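Local coordinates for lipase (Rhizopus chinensis, PDB 6A0W), which probably hydrolyses the ester bonds of triacylglycerols at the lipid-water interface, as a secreted fungal lipase of the alpha/beta-hydrolase fold, at residues Y150-Q155 against D184-E189; L95-A99 against Y161-K165; F113-I117 against I281-L285; T88-F93 against V105-N111. All coordinates share one frame; numbering follows the deposited sequence.

Contact 1 of 4, residues Y150-Q155 against D184-E189; sequences YFPVVQ and DLYQRE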
loop_
_atom_site.group_PDB
_atom_site.type_symbol
_atom_site.label_atom_id
_atom_site.label_comp_id
_atom_site.label_asym_id
_atom_site.label_seq_id
_atom_site.Cartn_x
_atom_site.Cartn_y
_atom_site.Cartn_z
ATOM N N TYR A 150 9.309 -5.334 13.704
ATOM C CA TYR A 150 7.919 -5.835 13.656
ATOM C C TYR A 150 7.749 -7.366 13.590
ATOM O O TYR A 150 6.740 -7.870 14.056
ATOM C CB TYR A 150 7.110 -5.156 12.521
ATOM C CG TYR A 150 7.131 -5.914 11.248
ATOM C CD1 TYR A 150 6.207 -6.905 11.003
ATOM C CD2 TYR A 150 8.118 -5.709 10.323
ATOM C CE1 TYR A 150 6.288 -7.679 9.872
ATOM C CE2 TYR A 150 8.181 -6.473 9.174
ATOM C CZ TYR A 150 7.273 -7.465 8.959
ATOM O OH TYR A 150 7.371 -8.276 7.822
ATOM N N PHE A 151 8.647 -8.055 12.887
ATOM C CA PHE A 151 8.496 -9.473 12.606
ATOM C C PHE A 151 8.303 -10.324 13.862
ATOM O O PHE A 151 7.331 -11.088 13.930
ATOM C CB PHE A 151 9.686 -9.973 11.787
ATOM C CG PHE A 151 9.428 -11.289 11.095
ATOM C CD1 PHE A 151 8.844 -11.323 9.850
ATOM C CD2 PHE A 151 9.726 -12.488 11.717
ATOM C CE1 PHE A 151 8.492 -12.507 9.263
ATOM C CE2 PHE A 151 9.383 -13.693 11.134
ATOM C CZ PHE A 151 8.777 -13.699 9.899
ATOM N N PRO A 152 9.137 -10.120 14.913
ATOM C CA PRO A 152 8.967 -10.964 16.130
ATOM C C PRO A 152 7.632 -10.741 16.778
ATOM O O PRO A 152 7.063 -11.653 17.355
ATOM C CB PRO A 152 10.068 -10.488 17.089
ATOM C CG PRO A 152 10.905 -9.512 16.300
ATOM C CD PRO A 152 10.449 -9.445 14.887
ATOM N N VAL A 153 7.162 -9.499 16.722
ATOM C CA VAL A 153 5.893 -9.136 17.328
ATOM C C VAL A 153 4.718 -9.778 16.591
ATOM O O VAL A 153 3.801 -10.267 17.240
ATOM C CB VAL A 153 5.711 -7.606 17.339
ATOM C CG1 VAL A 153 4.419 -7.239 18.051
ATOM C CG2 VAL A 153 6.905 -6.956 18.038
ATOM N N VAL A 154 4.778 -9.887 15.261
ATOM C CA VAL A 154 3.652 -10.572 14.551
ATOM C C VAL A 154 3.617 -12.085 14.916
ATOM O O VAL A 154 2.551 -12.671 15.242
ATOM C CB VAL A 154 3.795 -10.420 13.023
ATOM C CG1 VAL A 154 2.777 -11.287 12.306
ATOM C CG2 VAL A 154 3.617 -8.970 12.626
ATOM N N GLN A 155 4.817 -12.677 14.980
ATOM C CA GLN A 155 4.984 -14.075 15.451
ATOM C C GLN A 155 4.399 -14.295 16.819
ATOM O O GLN A 155 3.623 -15.232 17.049
ATOM C CB GLN A 155 6.445 -14.496 15.446
ATOM C CG GLN A 155 7.060 -14.567 14.067
ATOM C CD GLN A 155 8.135 -15.637 13.963
ATOM O OE1 GLN A 155 9.320 -15.377 14.221
ATOM N NE2 GLN A 155 7.738 -16.819 13.480
ATOM N N ASP A 184 7.674 -11.415 3.053
ATOM C CA ASP A 184 8.563 -11.942 4.124
ATOM C C ASP A 184 7.805 -12.827 5.099
ATOM O O ASP A 184 8.236 -13.932 5.468
ATOM C CB ASP A 184 9.216 -10.746 4.864
ATOM C CG ASP A 184 10.512 -11.122 5.629
ATOM O OD1 ASP A 184 11.089 -12.181 5.360
ATOM O OD2 ASP A 184 10.925 -10.379 6.540
ATOM N N LEU A 185 6.649 -12.364 5.538
ATOM C CA LEU A 185 5.783 -13.204 6.330
ATOM C C LEU A 185 5.458 -14.533 5.614
ATOM O O LEU A 185 5.486 -15.617 6.227
ATOM C CB LEU A 185 4.495 -12.450 6.680
ATOM C CG LEU A 185 4.738 -11.309 7.669
ATOM C CD1 LEU A 185 3.602 -10.288 7.674
ATOM C CD2 LEU A 185 4.965 -11.898 9.065
ATOM N N TYR A 186 5.080 -14.453 4.342
ATOM C CA TYR A 186 4.820 -15.684 3.603
ATOM C C TYR A 186 6.078 -16.590 3.627
ATOM O O TYR A 186 5.953 -17.811 3.677
ATOM C CB TYR A 186 4.395 -15.378 2.163
ATOM C CG TYR A 186 4.327 -16.578 1.224
ATOM C CD1 TYR A 186 3.265 -17.479 1.257
ATOM C CD2 TYR A 186 5.283 -16.739 0.243
ATOM C CE1 TYR A 186 3.227 -18.588 0.400
ATOM C CE2 TYR A 186 5.239 -17.802 -0.652
ATOM C CZ TYR A 186 4.215 -18.697 -0.578
ATOM O OH TYR A 186 4.270 -19.692 -1.500
ATOM N N GLN A 187 7.249 -15.992 3.433
ATOM C CA GLN A 187 8.485 -16.770 3.302
ATOM C C GLN A 187 8.865 -17.386 4.633
ATOM O O GLN A 187 9.151 -18.551 4.674
ATOM C CB GLN A 187 9.626 -15.937 2.737
ATOM C CG GLN A 187 9.481 -15.574 1.269
ATOM C CD GLN A 187 10.060 -14.229 0.923
ATOM O OE1 GLN A 187 10.722 -13.615 1.750
ATOM N NE2 GLN A 187 9.861 -13.770 -0.330
ATOM N N ARG A 188 8.684 -16.690 5.749
ATOM C CA ARG A 188 9.342 -17.096 6.975
ATOM C C ARG A 188 8.433 -17.393 8.104
ATOM O O ARG A 188 8.872 -17.902 9.125
ATOM C CB ARG A 188 10.329 -16.030 7.388
ATOM C CG ARG A 188 11.437 -15.843 6.375
ATOM C CD ARG A 188 12.603 -15.064 6.980
ATOM N NE ARG A 188 12.245 -13.690 7.324
ATOM C CZ ARG A 188 12.391 -13.149 8.521
ATOM N NH1 ARG A 188 12.073 -11.872 8.703
ATOM N NH2 ARG A 188 12.999 -13.836 9.495
ATOM N N GLU A 189 7.147 -17.107 7.951
ATOM C CA GLU A 189 6.205 -17.447 9.006
ATOM C C GLU A 189 5.250 -18.473 8.429
ATOM O O GLU A 189 4.330 -18.157 7.672
ATOM C CB GLU A 189 5.478 -16.188 9.462
ATOM C CG GLU A 189 4.254 -16.402 10.306
ATOM C CD GLU A 189 4.530 -17.247 11.545
ATOM O OE1 GLU A 189 4.840 -16.659 12.605
ATOM O OE2 GLU A 189 4.324 -18.480 11.479
#
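One face of the Phe151 ring carries the guanidinium of Arg188, with NH1 3.4 Å above the ring plane and over its centre, while Tyr150 OH lies in that plane at the edge. The two flat groups are stacked with planes 21° apart, and Arg188 CZ stands 3.9 Å from the Phe151 centroid, close to the ring normal, which makes this a cation-pi pair. At its own edge, in plane, the guanidinium meets the carboxylate of Asp184 side-on: NE reaches OD1 at 2.7 Å and NH1 reaches OD2 at 2.9 Å. Asp184, one helical turn earlier, thus fixes the rotation of the guanidinium that covers Phe151. With its CG anti to the backbone N (chi1 -162°), Phe151 reaches from helix 137-160 toward helix 173-188. Leu185 comes in past it from the opposite direction: its CD2 lies 3.6 Å from Phe151 CE1 and also touches Val154 CG1, while its CD1 sits at the edge of the Tyr150 ring. At the far end Gln155 NE2 donates to Glu189 OE1 at 3.0 Å, from 61° above the carboxylate plane. The same OE1 also forms a salt bridge with Arg191, and Tyr143 OH bonds both Tyr150 OH and Asp184 OD2. Two helices of the alpha/beta-hydrolase sandwich therefore meet through an apolar centre with polar contacts at both ends. The side-on ion pair uses the in-plane N-H groups of Arg188 NE and NH1 and leaves a flat face for Phe151; Asp184 probably offsets part of the charge.

Contact 2 of 4, residues L95-A99 against Y161-K165; sequences LRSDA and YPDYK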
loop_
_atom_site.group_PDB
_atom_site.type_symbol
_atom_site.label_atom_id
_atom_site.label_comp_id
_atom_site.label_asym_id
_atom_site.label_seq_id
_atom_site.Cartn_x
_atom_site.Cartn_y
_atom_site.Cartn_z
ATOM N N LEU A 95 -1.108 -3.746 15.527
ATOM C CA LEU A 95 -2.336 -3.490 16.240
ATOM C C LEU A 95 -3.170 -4.766 16.195
ATOM O O LEU A 95 -3.247 -5.444 15.172
ATOM C CB LEU A 95 -3.095 -2.361 15.535
ATOM C CG LEU A 95 -4.454 -1.962 16.110
ATOM C CD1 LEU A 95 -4.208 -0.899 17.175
ATOM C CD2 LEU A 95 -5.305 -1.397 14.973
ATOM N N ARG A 96 -3.852 -5.063 17.292
ATOM C CA ARG A 96 -4.745 -6.190 17.324
ATOM C C ARG A 96 -6.174 -5.728 17.631
ATOM O O ARG A 96 -6.404 -4.914 18.549
ATOM C CB ARG A 96 -4.283 -7.206 18.373
ATOM C CG ARG A 96 -5.012 -8.527 18.243
ATOM C CD ARG A 96 -4.581 -9.552 19.294
ATOM N NE ARG A 96 -5.280 -9.306 20.533
ATOM C CZ ARG A 96 -4.786 -8.670 21.596
ATOM N NH1 ARG A 96 -3.494 -8.414 21.722
ATOM N NH2 ARG A 96 -5.615 -8.353 22.579
ATOM N N SER A 97 -7.109 -6.289 16.870
ATOM C CA SER A 97 -8.538 -6.211 17.136
ATOM C C SER A 97 -9.036 -7.616 17.462
ATOM O O SER A 97 -9.118 -8.490 16.581
ATOM C CB SER A 97 -9.276 -5.693 15.872
ATOM O OG SER A 97 -10.697 -5.718 16.044
ATOM N N ASP A 98 -9.554 -7.787 18.656
ATOM C CA ASP A 98 -10.136 -9.041 19.022
ATOM C C ASP A 98 -11.490 -9.151 18.380
ATOM O O ASP A 98 -11.867 -10.185 17.933
ATOM C CB ASP A 98 -10.229 -9.184 20.519
ATOM C CG ASP A 98 -8.893 -9.344 21.142
ATOM O OD1 ASP A 98 -8.074 -10.052 20.595
ATOM O OD2 ASP A 98 -8.650 -8.739 22.158
ATOM N N ALA A 99 -12.194 -8.046 18.300
ATOM C CA ALA A 99 -13.541 -8.021 17.699
ATOM C C ALA A 99 -13.474 -8.435 16.230
ATOM O O ALA A 99 -14.334 -9.168 15.804
ATOM C CB ALA A 99 -14.121 -6.646 17.839
ATOM N N TYR A 161 -2.820 -15.739 19.384
ATOM C CA TYR A 161 -4.148 -15.617 18.757
ATOM C C TYR A 161 -4.139 -16.325 17.419
ATOM O O TYR A 161 -4.093 -15.667 16.368
ATOM C CB TYR A 161 -4.476 -14.121 18.531
ATOM C CG TYR A 161 -4.624 -13.354 19.822
ATOM C CD1 TYR A 161 -5.796 -13.448 20.575
ATOM C CD2 TYR A 161 -3.539 -12.656 20.372
ATOM C CE1 TYR A 161 -5.908 -12.795 21.784
ATOM C CE2 TYR A 161 -3.644 -12.023 21.591
ATOM C CZ TYR A 161 -4.827 -12.096 22.294
ATOM O OH TYR A 161 -4.970 -11.376 23.467
ATOM N N PRO A 162 -4.097 -17.667 17.439
ATOM C CA PRO A 162 -3.596 -18.322 16.233
ATOM C C PRO A 162 -4.646 -18.457 15.164
ATOM O O PRO A 162 -4.320 -18.770 14.017
ATOM C CB PRO A 162 -3.143 -19.709 16.725
ATOM C CG PRO A 162 -3.889 -19.924 18.002
ATOM C CD PRO A 162 -3.993 -18.546 18.616
ATOM N N ASP A 163 -5.886 -18.196 15.550
ATOM C CA ASP A 163 -7.023 -18.165 14.636
ATOM C C ASP A 163 -7.221 -16.789 13.968
ATOM O O ASP A 163 -8.128 -16.632 13.154
ATOM C CB ASP A 163 -8.317 -18.549 15.374
ATOM C CG ASP A 163 -8.513 -17.767 16.697
ATOM O OD1 ASP A 163 -7.521 -17.393 17.415
ATOM O OD2 ASP A 163 -9.696 -17.560 17.056
ATOM N N TYR A 164 -6.433 -15.780 14.316
ATOM C CA TYR A 164 -6.670 -14.438 13.750
ATOM C C TYR A 164 -6.039 -14.317 12.360
ATOM O O TYR A 164 -5.034 -14.955 12.056
ATOM C CB TYR A 164 -6.118 -13.339 14.658
ATOM C CG TYR A 164 -6.917 -13.009 15.911
ATOM C CD1 TYR A 164 -7.727 -13.937 16.522
ATOM C CD2 TYR A 164 -6.731 -11.776 16.546
ATOM C CE1 TYR A 164 -8.401 -13.630 17.706
ATOM C CE2 TYR A 164 -7.378 -11.467 17.723
ATOM C CZ TYR A 164 -8.166 -12.419 18.337
ATOM O OH TYR A 164 -8.823 -12.053 19.486
ATOM N N LYS A 165 -6.581 -13.454 11.507
ATOM C CA LYS A 165 -5.902 -13.196 10.247
ATOM C C LYS A 165 -4.963 -12.004 10.373
ATOM O O LYS A 165 -5.153 -11.158 11.217
ATOM C CB LYS A 165 -6.912 -12.931 9.152
ATOM C CG LYS A 165 -7.659 -11.643 9.332
ATOM C CD LYS A 165 -8.693 -11.530 8.234
ATOM C CE LYS A 165 -9.635 -10.381 8.517
ATOM N NZ LYS A 165 -10.705 -10.427 7.488
HETATM O O HOH W 1 -7.493 -10.399 23.879
#
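Asp98 OD1 accepts a sound bond from Arg96 NE, two residues back, at 2.9 Å, and across the contact Tyr164 OH is its modelled donor, at a very short 2.4 Å that leaves the details of this bond doubtful. Arg96 holds Asp98 side-on, since its NH2 also donates to Asp98 OD2, at 3.1 Å, on the syn side like the first bond. Water 1 donates to the same OD2 and is hydrogen-bonded to Tyr161 OH, adding an indirect tie to the other segment. The Arg96-Asp98 pairing keeps the guanidinium flat against the Tyr161 ring, the two planes only 11° apart. The overlap is displaced: Arg96 NE lies 3.3 Å above the ring plane toward its rim, while Tyr161 OH sits over the guanidinium centre. Nearer the backbone, Arg96 CD makes a CH-pi contact with the same face, 3.6 Å from the Tyr161 centroid. The bend at chi3 of Arg96 (82°) lets both CD and the guanidinium follow that face. Tyr164 offers its edge to Asp98 OD1, with ring and carboxylate planes 73° apart, and Tyr161 CB rests over its ring 3.6 Å above the plane. A type I beta turn from Tyr161 to Tyr164 brings the two tyrosines together. Lys78 of strand 78-85 is a second partner of Asp98, and Gln157 of helix 137-160 accepts from Arg96 NH1. The contact thus joins the end of strand 90-97 to the turn linking helix 137-160 with strand 165-171.

Contact 3 of 4, residues F113-I117 against I281-L285; sequences FRSAI and IADHL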
loop_
_atom_site.group_PDB
_atom_site.type_symbol
_atom_site.label_atom_id
_atom_site.label_comp_id
_atom_site.label_asym_id
_atom_site.label_seq_id
_atom_site.Cartn_x
_atom_site.Cartn_y
_atom_site.Cartn_z
ATOM N N PHE A 113 5.542 14.033 0.316
ATOM C CA PHE A 113 5.216 13.208 -0.839
ATOM C C PHE A 113 5.817 13.746 -2.123
ATOM O O PHE A 113 6.393 13.013 -2.933
ATOM C CB PHE A 113 3.682 13.097 -1.002
ATOM C CG PHE A 113 3.010 12.448 0.156
ATOM C CD1 PHE A 113 3.219 11.107 0.411
ATOM C CD2 PHE A 113 2.217 13.177 1.017
ATOM C CE1 PHE A 113 2.614 10.482 1.471
ATOM C CE2 PHE A 113 1.638 12.580 2.119
ATOM C CZ PHE A 113 1.820 11.215 2.346
ATOM N N ARG A 114 5.688 15.049 -2.324
ATOM C CA ARG A 114 6.100 15.611 -3.594
ATOM C C ARG A 114 7.601 15.506 -3.776
ATOM O O ARG A 114 8.091 15.071 -4.830
ATOM C CB ARG A 114 5.640 17.057 -3.724
ATOM C CG ARG A 114 5.947 17.587 -5.107
ATOM C CD ARG A 114 5.407 18.994 -5.271
ATOM N NE ARG A 114 5.706 19.496 -6.609
ATOM C CZ ARG A 114 4.783 19.896 -7.480
ATOM N NH1 ARG A 114 3.495 19.940 -7.131
ATOM N NH2 ARG A 114 5.177 20.384 -8.646
ATOM N N SER A 115 8.376 15.908 -2.783
ATOM C CA SER A 115 9.820 15.666 -2.925
ATOM C C SER A 115 10.135 14.177 -3.045
ATOM O O SER A 115 11.060 13.786 -3.739
ATOM C CB SER A 115 10.607 16.285 -1.742
ATOM O OG SER A 115 10.315 15.651 -0.501
ATOM N N ALA A 116 9.499 13.325 -2.262
ATOM C CA ALA A 116 9.805 11.891 -2.337
ATOM C C ALA A 116 9.643 11.348 -3.771
ATOM O O ALA A 116 10.459 10.578 -4.246
ATOM C CB ALA A 116 8.912 11.115 -1.401
ATOM N N ILE A 117 8.644 11.837 -4.485
ATOM C CA ILE A 117 8.421 11.396 -5.858
ATOM C C ILE A 117 9.394 12.051 -6.812
ATOM O O ILE A 117 9.958 11.383 -7.695
ATOM C CB ILE A 117 6.978 11.733 -6.318
ATOM C CG1 ILE A 117 5.956 11.016 -5.446
ATOM C CG2 ILE A 117 6.782 11.328 -7.765
ATOM C CD1 ILE A 117 6.271 9.561 -5.151
ATOM N N ILE A 281 -0.148 14.701 -7.856
ATOM C CA ILE A 281 0.210 14.328 -6.488
ATOM C C ILE A 281 -0.975 14.628 -5.599
ATOM O O ILE A 281 -1.220 13.941 -4.599
ATOM C CB ILE A 281 1.537 15.021 -6.024
ATOM C CG1 ILE A 281 1.982 14.485 -4.679
ATOM C CG2 ILE A 281 1.381 16.517 -5.923
ATOM C CD1 ILE A 281 2.718 13.174 -4.864
ATOM N N ALA A 282 -1.792 15.594 -5.987
ATOM C CA ALA A 282 -2.931 15.955 -5.124
ATOM C C ALA A 282 -3.840 14.730 -4.964
ATOM O O ALA A 282 -4.417 14.517 -3.910
ATOM C CB ALA A 282 -3.741 17.118 -5.733
ATOM N N ASP A 283 -4.038 13.964 -6.038
ATOM C CA ASP A 283 -4.912 12.794 -5.948
ATOM C C ASP A 283 -4.369 11.687 -5.022
ATOM O O ASP A 283 -5.131 10.794 -4.661
ATOM C CB ASP A 283 -5.252 12.248 -7.351
ATOM C CG ASP A 283 -6.463 12.965 -7.981
ATOM O OD1 ASP A 283 -7.151 13.704 -7.263
ATOM O OD2 ASP A 283 -6.824 12.671 -9.120
ATOM N N HIS A 284 -3.083 11.755 -4.633
ATOM C CA HIS A 284 -2.470 10.762 -3.717
ATOM C C HIS A 284 -2.995 10.886 -2.301
ATOM O O HIS A 284 -2.886 9.935 -1.496
ATOM C CB HIS A 284 -0.957 10.958 -3.729
ATOM C CG HIS A 284 -0.167 9.921 -2.990
ATOM N ND1 HIS A 284 -0.196 8.583 -3.320
ATOM C CD2 HIS A 284 0.859 10.058 -2.104
ATOM C CE1 HIS A 284 0.779 7.950 -2.685
ATOM N NE2 HIS A 284 1.425 8.817 -1.923
ATOM N N LEU A 285 -3.610 12.041 -2.001
ATOM C CA LEU A 285 -3.825 12.476 -0.618
ATOM C C LEU A 285 -5.162 12.147 -0.007
ATOM O O LEU A 285 -5.345 12.337 1.204
ATOM C CB LEU A 285 -3.531 13.974 -0.463
ATOM C CG LEU A 285 -2.161 14.459 -0.972
ATOM C CD1 LEU A 285 -1.970 15.945 -0.647
ATOM C CD2 LEU A 285 -0.998 13.636 -0.402
#
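Phe113 is packed tightly against His284 and Leu285, whereas the side of Arg114 is looser. The edge of the His284 imidazole points at the face of Phe113 in an offset edge-to-face pair, with centroids 5.1 Å apart and planes at 83°. The closest atoms are His284 CD2 and Phe113 CD1, at 3.6 Å, with NE2 almost as near. On the same side of the ring plane, but by its CD2-CE2 bond, Leu285 CD2 lies 3.5 Å from Phe113 CD2. Toward the backbone of the helix, Ile281 CD1 touches both Phe113 CB, at 4.0 Å, and Ile117 CG1, at 3.9 Å. It gets there because CG1 of Ile281 is anti to the backbone N (chi1 -173°), extending the longer branch toward helix 113-118. On the looser side, at the rim of the contact, the Arg114 guanidinium merely skirts Ile281, NH1 to CG2 4.2 Å. Its polar end is engaged by the N-terminal part of the chain, in a salt bridge with Asp11. Phe113 also touches Ser172 and His171. His284 ND1 bonds Asp231 and its NE2 bonds Ser172 OG, which is consistent with a Ser-His-Asp triad whose serine sits on a GxSxG nucleophile elbow. By position after the strand and its RGT sequence, helix 113-118 probably corresponds to the lid helix of fungal lipases. Across the contact the chemistry is apolar and aromatic, leaving the imidazole nitrogens to their triad partners. A lid resting in this way over the probable catalytic histidine would restrict access to the active site.

Contact 4 of 4, residues T88-F93 against V105-N111; sequences TDTNGF and VTFRGTN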
loop_
_atom_site.group_PDB
_atom_site.type_symbol
_atom_site.label_atom_id
_atom_site.label_comp_id
_atom_site.label_asym_id
_atom_site.label_seq_id
_atom_site.Cartn_x
_atom_site.Cartn_y
_atom_site.Cartn_z
ATOM N N THR A 88 14.962 6.966 6.533
ATOM C CA THR A 88 13.967 7.224 5.457
ATOM C C THR A 88 12.617 7.637 6.036
ATOM O O THR A 88 11.595 7.720 5.327
ATOM C CB THR A 88 13.731 5.956 4.581
ATOM O OG1 THR A 88 13.366 4.845 5.411
ATOM C CG2 THR A 88 14.969 5.620 3.749
ATOM N N ASP A 89 12.601 7.930 7.332
ATOM C CA ASP A 89 11.338 8.211 8.029
ATOM C C ASP A 89 10.261 7.159 7.718
ATOM O O ASP A 89 9.095 7.483 7.448
ATOM C CB ASP A 89 10.828 9.618 7.707
ATOM C CG ASP A 89 9.833 10.146 8.756
ATOM O OD1 ASP A 89 9.819 9.650 9.911
ATOM O OD2 ASP A 89 8.991 11.007 8.386
ATOM N N THR A 90 10.645 5.895 7.907
ATOM C CA THR A 90 9.730 4.776 7.789
ATOM C C THR A 90 9.222 4.440 9.172
ATOM O O THR A 90 9.989 4.289 10.105
ATOM C CB THR A 90 10.420 3.573 7.124
ATOM O OG1 THR A 90 10.889 3.946 5.818
ATOM C CG2 THR A 90 9.473 2.392 7.020
ATOM N N ASN A 91 7.910 4.388 9.306
ATOM C CA ASN A 91 7.260 4.233 10.586
ATOM C C ASN A 91 6.193 3.154 10.433
ATOM O O ASN A 91 5.709 2.908 9.342
ATOM C CB ASN A 91 6.591 5.547 11.003
ATOM C CG ASN A 91 7.581 6.700 11.186
ATOM O OD1 ASN A 91 7.959 6.967 12.313
ATOM N ND2 ASN A 91 7.938 7.423 10.106
ATOM N N GLY A 92 5.779 2.548 11.537
ATOM C CA GLY A 92 4.727 1.569 11.491
ATOM C C GLY A 92 4.330 1.094 12.857
ATOM O O GLY A 92 4.857 1.539 13.890
ATOM N N PHE A 93 3.360 0.207 12.844
ATOM C CA PHE A 93 2.813 -0.333 14.048
ATOM C C PHE A 93 2.203 -1.703 13.824
ATOM O O PHE A 93 1.889 -2.074 12.699
ATOM C CB PHE A 93 1.786 0.625 14.662
ATOM C CG PHE A 93 0.550 0.856 13.830
ATOM C CD1 PHE A 93 -0.544 0.007 13.946
ATOM C CD2 PHE A 93 0.372 2.055 13.161
ATOM C CE1 PHE A 93 -1.702 0.253 13.224
ATOM C CE2 PHE A 93 -0.800 2.330 12.462
ATOM C CZ PHE A 93 -1.852 1.434 12.516
ATOM N N VAL A 105 -0.618 -5.061 10.552
ATOM C CA VAL A 105 0.779 -4.604 10.391
ATOM C C VAL A 105 0.652 -3.393 9.475
ATOM O O VAL A 105 0.261 -3.587 8.357
ATOM C CB VAL A 105 1.689 -5.687 9.792
ATOM C CG1 VAL A 105 3.107 -5.187 9.685
ATOM C CG2 VAL A 105 1.639 -6.963 10.606
ATOM N N THR A 106 0.940 -2.212 9.949
ATOM C CA THR A 106 0.735 -0.988 9.139
ATOM C C THR A 106 2.041 -0.210 8.973
ATOM O O THR A 106 2.746 -0.070 9.950
ATOM C CB THR A 106 -0.338 -0.107 9.795
ATOM O OG1 THR A 106 -1.514 -0.869 10.029
ATOM C CG2 THR A 106 -0.673 1.113 8.978
ATOM N N PHE A 107 2.299 0.318 7.792
ATOM C CA PHE A 107 3.530 1.101 7.548
ATOM C C PHE A 107 3.242 2.419 6.826
ATOM O O PHE A 107 2.220 2.591 6.188
ATOM C CB PHE A 107 4.490 0.352 6.625
ATOM C CG PHE A 107 4.920 -1.012 7.086
ATOM C CD1 PHE A 107 4.186 -2.137 6.759
ATOM C CD2 PHE A 107 6.068 -1.175 7.832
ATOM C CE1 PHE A 107 4.591 -3.393 7.168
ATOM C CE2 PHE A 107 6.468 -2.430 8.243
ATOM C CZ PHE A 107 5.731 -3.534 7.906
ATOM N N ARG A 108 4.195 3.557 7.174
ATOM C CA ARG A 108 4.288 4.617 6.152
ATOM C C ARG A 108 5.759 4.864 5.839
ATOM O O ARG A 108 6.590 4.625 6.700
ATOM C CB ARG A 108 3.611 5.904 6.627
ATOM C CG ARG A 108 4.283 6.552 7.827
ATOM C CD ARG A 108 3.583 7.804 8.329
ATOM N NE ARG A 108 4.278 8.402 9.466
ATOM C CZ ARG A 108 5.257 9.288 9.358
ATOM N NH1 ARG A 108 5.661 9.690 8.160
ATOM N NH2 ARG A 108 5.834 9.780 10.446
ATOM N N GLY A 109 5.924 5.681 4.913
ATOM C CA GLY A 109 7.217 6.309 4.626
ATOM C C GLY A 109 7.103 7.790 4.924
ATOM O O GLY A 109 6.278 8.160 5.733
ATOM N N THR A 110 7.867 8.603 4.259
ATOM C CA THR A 110 7.841 10.058 4.502
ATOM C C THR A 110 6.515 10.677 4.060
ATOM O O THR A 110 5.978 10.253 3.063
ATOM C CB THR A 110 8.970 10.736 3.727
ATOM O OG1 THR A 110 8.814 12.134 3.897
ATOM C CG2 THR A 110 8.972 10.395 2.258
ATOM N N ASN A 111 6.058 11.657 4.801
ATOM C CA ASN A 111 4.879 12.452 4.462
ATOM C C ASN A 111 5.282 13.619 3.577
ATOM O O ASN A 111 4.442 14.433 3.242
ATOM C CB ASN A 111 4.151 12.982 5.710
ATOM C CG ASN A 111 5.077 13.629 6.755
ATOM O OD1 ASN A 111 6.290 13.314 6.856
ATOM N ND2 ASN A 111 4.451 14.374 7.683
HETATM O O HOH W 2 10.242 7.103 3.222
HETATM O O HOH W 3 9.531 12.725 6.399
HETATM O O HOH W 4 8.203 14.050 8.652
#
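Arg108 N donates to Asn91 O at 2.7 Å and Asn91 N returns a bond to Arg108 O at 2.9 Å, making an antiparallel hydrogen-bonded pair. Phe93 and Thr106 form the next hydrogen-bonded pair, Phe93 N to Thr106 O 3.0 Å, with Thr106 N bonded back to Phe93 O. Between them Gly92 and Phe107 form a non-hydrogen-bonded pair, where Thr106 O comes within 3.0 Å of Gly92 CA. On the sheet face of Asn91 and Arg108, the amide and guanidinium lie side by side and stacked, planes 11° apart, with Asn91 ND2 3.2 Å above the guanidinium toward its rim. ND2 donates to Asp89 OD1, and Asn91 OD1 is bonded to Thr84. Asp89 OD2 forms a long salt bridge with Arg108 NH1, 3.6 Å, at the guanidinium edge. Water 2 bridges Thr88 O and Thr110 N where the strands part. Farther along that face, Thr106 CB makes a CH-pi contact with the Phe93 ring, 3.6 Å from its centroid. The turn of Phe93 chi1 to 65°, between backbone N and carbonyl carbon, lays the ring beside that threonine. Asp89 and Thr90 form a G1 beta bulge against strand 78-85. Within the hairpin, Asp89 probably tempers the charge of Arg108, which lies near Arg57, while Thr106 OG1 is buried without a polar partner.

Overall arrangement
Contacts 2 and 4 both use strand 90-97, one near each end, and their centres are about 22 Å apart. Contact 1 packs helices on the same sheet: Val154 CG2 meets Val105 CG2 of contact 4 at 3.5 Å, and Tyr150 stacks edge-to-face with Phe107. Contacts 1 and 2, centres about 15 Å apart, lie on the same side of the chain's centre. Contact 3, at the probable active site, lies opposite both, its centre about 30 Å from that of contact 1. Contact 4 leads toward it: strand 102-108 precedes helix 113-118, and Thr110 CG2 touches Ala116 CB at 3.7 Å. The loop after this strand thus connects the sheet with the putative lid.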